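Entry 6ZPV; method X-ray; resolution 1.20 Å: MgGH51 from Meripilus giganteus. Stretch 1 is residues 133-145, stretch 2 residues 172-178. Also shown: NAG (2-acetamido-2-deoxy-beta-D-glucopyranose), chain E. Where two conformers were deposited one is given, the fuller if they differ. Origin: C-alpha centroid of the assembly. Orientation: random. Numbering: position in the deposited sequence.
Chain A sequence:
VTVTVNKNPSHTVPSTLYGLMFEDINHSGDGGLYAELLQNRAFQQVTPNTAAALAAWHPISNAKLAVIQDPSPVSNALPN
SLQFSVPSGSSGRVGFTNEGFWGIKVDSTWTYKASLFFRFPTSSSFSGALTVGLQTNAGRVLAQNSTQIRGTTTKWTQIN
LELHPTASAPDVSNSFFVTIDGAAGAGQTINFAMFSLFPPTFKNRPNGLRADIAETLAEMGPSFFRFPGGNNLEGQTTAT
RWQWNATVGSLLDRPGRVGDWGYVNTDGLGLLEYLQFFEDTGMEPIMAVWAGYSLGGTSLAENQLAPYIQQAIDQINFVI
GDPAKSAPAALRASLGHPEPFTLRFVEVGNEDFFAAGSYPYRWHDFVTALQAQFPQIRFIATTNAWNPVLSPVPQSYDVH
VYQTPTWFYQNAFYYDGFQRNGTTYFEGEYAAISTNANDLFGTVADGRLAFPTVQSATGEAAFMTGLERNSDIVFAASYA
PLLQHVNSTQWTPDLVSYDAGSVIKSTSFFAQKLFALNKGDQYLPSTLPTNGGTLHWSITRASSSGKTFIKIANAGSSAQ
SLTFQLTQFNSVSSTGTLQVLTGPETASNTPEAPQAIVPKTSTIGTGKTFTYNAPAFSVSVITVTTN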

ATOM      1  N   GLY A 133     -11.954 -23.179  13.698  1.00 12.72           N
ATOM      2  CA  GLY A 133     -10.716 -23.795  13.220  1.00 13.10           C
ATOM      3  C   GLY A 133     -10.380 -23.476  11.818  1.00 12.45           C
ATOM      4  O   GLY A 133     -10.939 -22.577  11.171  1.00 12.86           O
ATOM      5  N   LEU A 134      -9.331 -24.180  11.352  1.00 13.02           N
ATOM      6  CA  LEU A 134      -8.863 -24.133   9.973  1.00 13.06           C
ATOM      7  C   LEU A 134      -8.962 -25.565   9.379  1.00 13.01           C
ATOM      8  O   LEU A 134      -8.603 -26.505  10.084  1.00 14.24           O
ATOM      9  CB  LEU A 134      -7.423 -23.618   9.927  1.00 13.50           C
ATOM     10  CG  LEU A 134      -7.300 -22.128  10.185  1.00 13.18           C
ATOM     11  CD1 LEU A 134      -5.875 -21.789  10.669  1.00 15.84           C
ATOM     12  CD2 LEU A 134      -7.624 -21.345   8.918  1.00 13.59           C
ATOM     13  N   GLN A 135      -9.440 -25.662   8.141  1.00 13.51           N
ATOM     14  CA  GLN A 135      -9.544 -26.945   7.443  1.00 14.29           C
ATOM     15  C   GLN A 135      -8.983 -26.772   6.044  1.00 14.46           C
ATOM     16  O   GLN A 135      -9.055 -25.700   5.459  1.00 14.36           O
ATOM     17  CB  GLN A 135     -10.992 -27.448   7.463  1.00 14.61           C
ATOM     18  CG  GLN A 135     -11.957 -26.562   6.687  1.00 14.52           C
ATOM     19  CD  GLN A 135     -13.328 -27.172   6.602  1.00 15.23           C
ATOM     20  OE1 GLN A 135     -13.917 -27.526   7.598  1.00 18.91           O
ATOM     21  NE2 GLN A 135     -13.851 -27.281   5.375  1.00 17.01           N
ATOM     22  N   THR A 136      -8.516 -27.903   5.488  1.00 16.32           N
ATOM     23  CA  THR A 136      -8.357 -27.925   4.043  1.00 17.51           C
ATOM     24  C   THR A 136      -9.696 -27.704   3.334  1.00 16.05           C
ATOM     25  O   THR A 136     -10.759 -28.038   3.944  1.00 18.05           O
ATOM     26  CB  THR A 136      -7.696 -29.198   3.542  1.00 19.22           C
ATOM     27  OG1 THR A 136      -8.630 -30.276   3.739  1.00 22.15           O
ATOM     28  CG2 THR A 136      -6.384 -29.479   4.262  1.00 19.65           C
ATOM     29  N   ASN A 137      -9.683 -27.225   2.078  1.00 17.47           N
ATOM     30  CA  ASN A 137     -10.964 -27.021   1.382  1.00 18.19           C
ATOM     31  C   ASN A 137     -11.620 -28.399   1.128  1.00 20.43           C
ATOM     32  O   ASN A 137     -12.812 -28.382   0.908  1.00 28.60           O
ATOM     33  CB  ASN A 137     -10.821 -26.140   0.142  1.00 18.39           C
ATOM     34  CG  ASN A 137     -10.696 -24.692   0.551  1.00 17.38           C
ATOM     35  OD1 ASN A 137     -10.814 -24.348   1.732  1.00 18.47           O
ATOM     36  ND2 ASN A 137     -10.409 -23.834  -0.380  1.00 20.78           N
ATOM     37  N   ALA A 138     -10.901 -29.525   1.160  1.00 23.31           N
ATOM     38  CA  ALA A 138     -11.527 -30.883   1.054  1.00 32.83           C
ATOM     39  C   ALA A 138     -12.273 -31.319   2.330  1.00 35.55           C
ATOM     40  O   ALA A 138     -12.940 -32.310   2.318  1.00 38.15           O
ATOM     41  CB  ALA A 138     -10.463 -31.895   0.650  1.00 33.97           C
ATOM     42  N   GLY A 139     -12.051 -30.598   3.436  1.00 21.30           N
ATOM     43  CA  GLY A 139     -12.759 -30.757   4.710  1.00 19.24           C
ATOM     44  C   GLY A 139     -11.957 -31.399   5.829  1.00 19.69           C
ATOM     45  O   GLY A 139     -12.572 -31.857   6.804  1.00 23.17           O
ATOM     46  N   ARG A 140     -10.638 -31.438   5.743  1.00 20.36           N
ATOM     47  CA  ARG A 140      -9.901 -32.068   6.861  0.60 20.38           C
ATOM     48  C   ARG A 140      -9.312 -30.999   7.769  1.00 17.70           C
ATOM     49  O   ARG A 140      -8.709 -29.977   7.341  1.00 17.65           O
ATOM     50  CB  ARG A 140      -8.775 -33.018   6.441  0.60 25.47           C
ATOM     51  CG  ARG A 140      -9.197 -34.344   5.833  0.60 22.62           C
ATOM     52  CD  ARG A 140      -9.717 -35.398   6.872  0.60 23.70           C
ATOM     53  NE  ARG A 140     -10.031 -36.590   6.100  0.60 24.05           N
ATOM     54  CZ  ARG A 140      -9.115 -37.451   5.618  0.60 22.65           C
ATOM     55  NH1 ARG A 140      -9.502 -38.373   4.763  0.60 25.14           N
ATOM     56  NH2 ARG A 140      -7.863 -37.521   6.078  0.60 24.51           N
ATOM     57  N   VAL A 141      -9.592 -31.163   9.022  1.00 18.56           N
ATOM     58  CA  VAL A 141      -9.239 -30.172  10.067  1.00 17.30           C
ATOM     59  C   VAL A 141      -7.728 -30.139  10.253  1.00 17.48           C
ATOM     60  O   VAL A 141      -7.144 -31.176  10.496  1.00 20.87           O
ATOM     61  CB  VAL A 141      -9.995 -30.453  11.373  1.00 19.49           C
ATOM     62  CG1 VAL A 141      -9.561 -29.522  12.516  1.00 18.93           C
ATOM     63  CG2 VAL A 141     -11.514 -30.395  11.140  1.00 21.00           C
ATOM     64  N   LEU A 142      -7.215 -28.909  10.199  1.00 15.25           N
ATOM     65  CA  LEU A 142      -5.787 -28.661  10.458  1.00 15.60           C
ATOM     66  C   LEU A 142      -5.526 -28.025  11.816  1.00 15.72           C
ATOM     67  O   LEU A 142      -4.403 -28.072  12.321  1.00 17.19           O
ATOM     68  CB  LEU A 142      -5.265 -27.715   9.392  1.00 17.01           C
ATOM     69  CG  LEU A 142      -5.334 -28.276   7.992  1.00 18.18           C
ATOM     70  CD1 LEU A 142      -5.096 -27.100   7.057  1.00 22.61           C
ATOM     71  CD2 LEU A 142      -4.373 -29.399   7.763  1.00 30.50           C
ATOM     72  N   ALA A 143      -6.509 -27.356  12.392  1.00 16.42           N
ATOM     73  CA  ALA A 143      -6.396 -26.727  13.708  1.00 17.88           C
ATOM     74  C   ALA A 143      -7.819 -26.484  14.203  1.00 15.23           C
ATOM     75  O   ALA A 143      -8.703 -26.157  13.391  1.00 15.49           O
ATOM     76  CB  ALA A 143      -5.685 -25.366  13.695  1.00 22.76           C
ATOM     77  N   GLN A 144      -8.055 -26.603  15.508  1.00 16.05           N
ATOM     78  CA  GLN A 144      -9.356 -26.305  16.067  1.00 15.34           C
ATOM     79  C   GLN A 144      -9.222 -25.893  17.533  1.00 14.59           C
ATOM     80  O   GLN A 144      -8.203 -26.197  18.219  1.00 16.42           O
ATOM     81  CB  GLN A 144     -10.323 -27.483  15.919  1.00 17.16           C
ATOM     82  CG  GLN A 144     -10.022 -28.721  16.741  1.00 21.04           C
ATOM     83  CD  GLN A 144     -11.200 -29.663  16.512  1.00 26.47           C
ATOM     84  OE1 GLN A 144     -11.576 -30.015  15.420  1.00 32.95           O
ATOM     85  NE2 GLN A 144     -11.929 -29.932  17.567  1.00 29.20           N
ATOM     86  N   ASN A 145     -10.267 -25.270  18.021  1.00 14.02           N
ATOM     87  CA  ASN A 145     -10.402 -24.909  19.427  1.00 14.15           C
ATOM     88  C   ASN A 145     -11.896 -24.742  19.699  1.00 14.44           C
ATOM     89  O   ASN A 145     -12.660 -24.491  18.755  1.00 15.60           O
ATOM     90  CB  ASN A 145      -9.616 -23.635  19.755  1.00 14.08           C
ATOM     91  CG  ASN A 145      -9.268 -23.428  21.200  1.00 15.32           C
ATOM     92  OD1 ASN A 145      -9.839 -24.084  22.095  1.00 16.30           O
ATOM     93  ND2 ASN A 145      -8.370 -22.462  21.433  1.00 15.73           N
ATOM     94  N   VAL A 172      -2.412 -23.179  -0.155  1.00 14.66           N
ATOM     95  CA  VAL A 172      -3.287 -22.175   0.508  1.00 14.17           C
ATOM     96  C   VAL A 172      -4.773 -22.481   0.320  1.00 14.61           C
ATOM     97  O   VAL A 172      -5.586 -21.642   0.746  1.00 14.50           O
ATOM     98  CB  VAL A 172      -2.958 -20.738   0.091  1.00 14.76           C
ATOM     99  CG1 VAL A 172      -1.510 -20.398   0.422  1.00 17.20           C
ATOM    100  CG2 VAL A 172      -3.213 -20.469  -1.393  1.00 16.06           C
ATOM    101  N   SER A 173      -5.154 -23.664  -0.176  1.00 15.80           N
ATOM    102  CA  SER A 173      -6.571 -23.985  -0.426  0.50 16.54           C
ATOM    103  C   SER A 173      -7.204 -24.499   0.873  1.00 14.86           C
ATOM    104  O   SER A 173      -7.565 -25.674   0.957  1.00 17.15           O
ATOM    105  CB  SER A 173      -6.679 -24.938  -1.597  0.50 16.95           C
ATOM    106  OG  SER A 173      -6.262 -24.315  -2.822  0.50 18.02           O
ATOM    107  N   ASN A 174      -7.300 -23.604   1.844  1.00 14.68           N
ATOM    108  CA  ASN A 174      -7.810 -23.859   3.197  1.00 14.26           C
ATOM    109  C   ASN A 174      -8.846 -22.774   3.555  1.00 13.01           C
ATOM    110  O   ASN A 174      -8.806 -21.684   2.982  1.00 14.13           O
ATOM    111  CB  ASN A 174      -6.673 -23.818   4.210  1.00 13.80           C
ATOM    112  CG  ASN A 174      -5.479 -24.600   3.731  1.00 14.69           C
ATOM    113  OD1 ASN A 174      -5.614 -25.832   3.552  1.00 15.62           O
ATOM    114  ND2 ASN A 174      -4.345 -23.940   3.480  1.00 14.72           N
ATOM    115  N   SER A 175      -9.692 -23.097   4.525  1.00 13.21           N
ATOM    116  CA  SER A 175     -10.758 -22.202   4.992  1.00 13.09           C
ATOM    117  C   SER A 175     -10.825 -22.168   6.521  1.00 12.47           C
ATOM    118  O   SER A 175     -10.465 -23.154   7.202  1.00 13.24           O
ATOM    119  CB  SER A 175     -12.079 -22.622   4.447  1.00 13.38           C
ATOM    120  OG  SER A 175     -12.180 -22.434   3.049  1.00 14.54           O
ATOM    121  N   PHE A 176     -11.265 -21.028   7.029  1.00 12.33           N
ATOM    122  CA  PHE A 176     -11.707 -20.917   8.414  1.00 11.46           C
ATOM    123  C   PHE A 176     -13.076 -21.581   8.550  1.00 12.30           C
ATOM    124  O   PHE A 176     -13.884 -21.510   7.609  1.00 12.73           O
ATOM    125  CB  PHE A 176     -11.811 -19.450   8.761  1.00 12.17           C
ATOM    126  CG  PHE A 176     -12.372 -19.130  10.123  1.00 12.31           C
ATOM    127  CD1 PHE A 176     -11.627 -19.418  11.271  1.00 13.04           C
ATOM    128  CD2 PHE A 176     -13.599 -18.529  10.273  1.00 12.44           C
ATOM    129  CE1 PHE A 176     -12.102 -19.147  12.538  1.00 13.34           C
ATOM    130  CE2 PHE A 176     -14.067 -18.200  11.567  1.00 12.99           C
ATOM    131  CZ  PHE A 176     -13.345 -18.526  12.677  1.00 14.94           C
ATOM    132  N   PHE A 177     -13.358 -22.197   9.689  1.00 12.02           N
ATOM    133  CA  PHE A 177     -14.675 -22.800   9.919  1.00 11.96           C
ATOM    134  C   PHE A 177     -15.164 -22.487  11.328  1.00 11.59           C
ATOM    135  O   PHE A 177     -14.375 -22.266  12.279  1.00 12.30           O
ATOM    136  CB  PHE A 177     -14.665 -24.319   9.703  1.00 12.61           C
ATOM    137  CG  PHE A 177     -13.945 -25.162  10.718  1.00 12.41           C
ATOM    138  CD1 PHE A 177     -14.548 -25.511  11.913  1.00 12.87           C
ATOM    139  CD2 PHE A 177     -12.665 -25.622  10.462  1.00 13.66           C
ATOM    140  CE1 PHE A 177     -13.860 -26.322  12.816  1.00 14.32           C
ATOM    141  CE2 PHE A 177     -12.008 -26.445  11.354  1.00 14.62           C
ATOM    142  CZ  PHE A 177     -12.630 -26.812  12.565  1.00 14.34           C
ATOM    143  N   VAL A 178     -16.488 -22.541  11.445  1.00 12.13           N
ATOM    144  CA  VAL A 178     -17.246 -22.523  12.706  1.00 11.98           C
ATOM    145  C   VAL A 178     -18.238 -23.665  12.628  1.00 12.36           C
ATOM    146  O   VAL A 178     -18.990 -23.739  11.636  1.00 13.21           O
ATOM    147  CB  VAL A 178     -17.966 -21.187  12.914  1.00 12.09           C
ATOM    148  CG1 VAL A 178     -18.789 -21.199  14.182  1.00 14.39           C
ATOM    149  CG2 VAL A 178     -16.989 -20.031  12.893  1.00 13.64           C
TER
HETATM  150  C1  NAG E   1      -7.927 -22.106  22.748  1.00 16.21           C
HETATM  151  C2  NAG E   1      -6.481 -22.562  22.964  1.00 18.86           C
HETATM  152  C3  NAG E   1      -5.963 -22.038  24.323  1.00 21.17           C
HETATM  153  C4  NAG E   1      -6.209 -20.539  24.437  1.00 19.92           C
HETATM  154  C5  NAG E   1      -7.686 -20.215  24.172  1.00 18.75           C
HETATM  155  C6  NAG E   1      -8.006 -18.744  24.244  1.00 18.85           C
HETATM  156  C7  NAG E   1      -5.962 -24.624  21.777  1.00 22.02           C
HETATM  157  C8  NAG E   1      -6.068 -26.146  21.840  1.00 26.49           C
HETATM  158  N2  NAG E   1      -6.356 -23.973  22.912  1.00 20.67           N
HETATM  159  O3  NAG E   1      -4.584 -22.323  24.385  1.00 26.82           O
HETATM  160  O4  NAG E   1      -5.876 -20.101  25.791  1.00 22.86           O
HETATM  161  O5  NAG E   1      -8.011 -20.723  22.878  1.00 16.80           O
HETATM  162  O6  NAG E   1      -7.184 -18.100  23.284  1.00 18.57           O
HETATM  163  O7  NAG E   1      -5.614 -24.039  20.735  1.00 20.19           O
HETATM  164  O   HOH W   1      -9.864 -20.975   0.521  1.00 14.90           O

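An aromatic ring lies over a glycine in this contact: Gly 133 CA sits 3.7 Å from the centroid of the Phe 177 ring, 21° off the ring normal, in a CH-pi contact. Glycine suits the place because a CB here would fall 2.5 Å from Phe 177 CZ and would also strike Ala 143 O; with no side chain there, the flat ring of Phe 177 can lie over Gly 133 CA. The same two residues form an antiparallel hydrogen-bonded pair, with Gly 133 N to Phe 177 O at 3.0 Å and Phe 177 N to Gly 133 O at 2.9 Å. Around the ring, Val 141 adds an apolar contact, Val 141 CG2 lying 4.0 Å from Phe 177 CE2.

Two residues along, Gln 135 and Ser 175 repeat the pattern: Gln 135 N reaches Ser 175 O at 2.9 Å, and Ser 175 N reaches Gln 135 O at 2.8 Å. Between these pairs, Leu 134 CA approaches Ser 175 O at 3.3 Å, a CA-H...O contact typical of antiparallel strands.

At the turn from Thr 136 to Gly 139, Asn 137 N donates to Ser 173 O at 2.9 Å. The side-chain amide of Asn 137 serves both polarities: Asn 137 OD1 accepts from the hydroxyl Ser 175 OG at 2.7 Å, while a water accepts from Asn 137 ND2 (water O to ND2 3.0 Å) and donates to Asn 174 O (water O to Asn 174 O 2.8 Å).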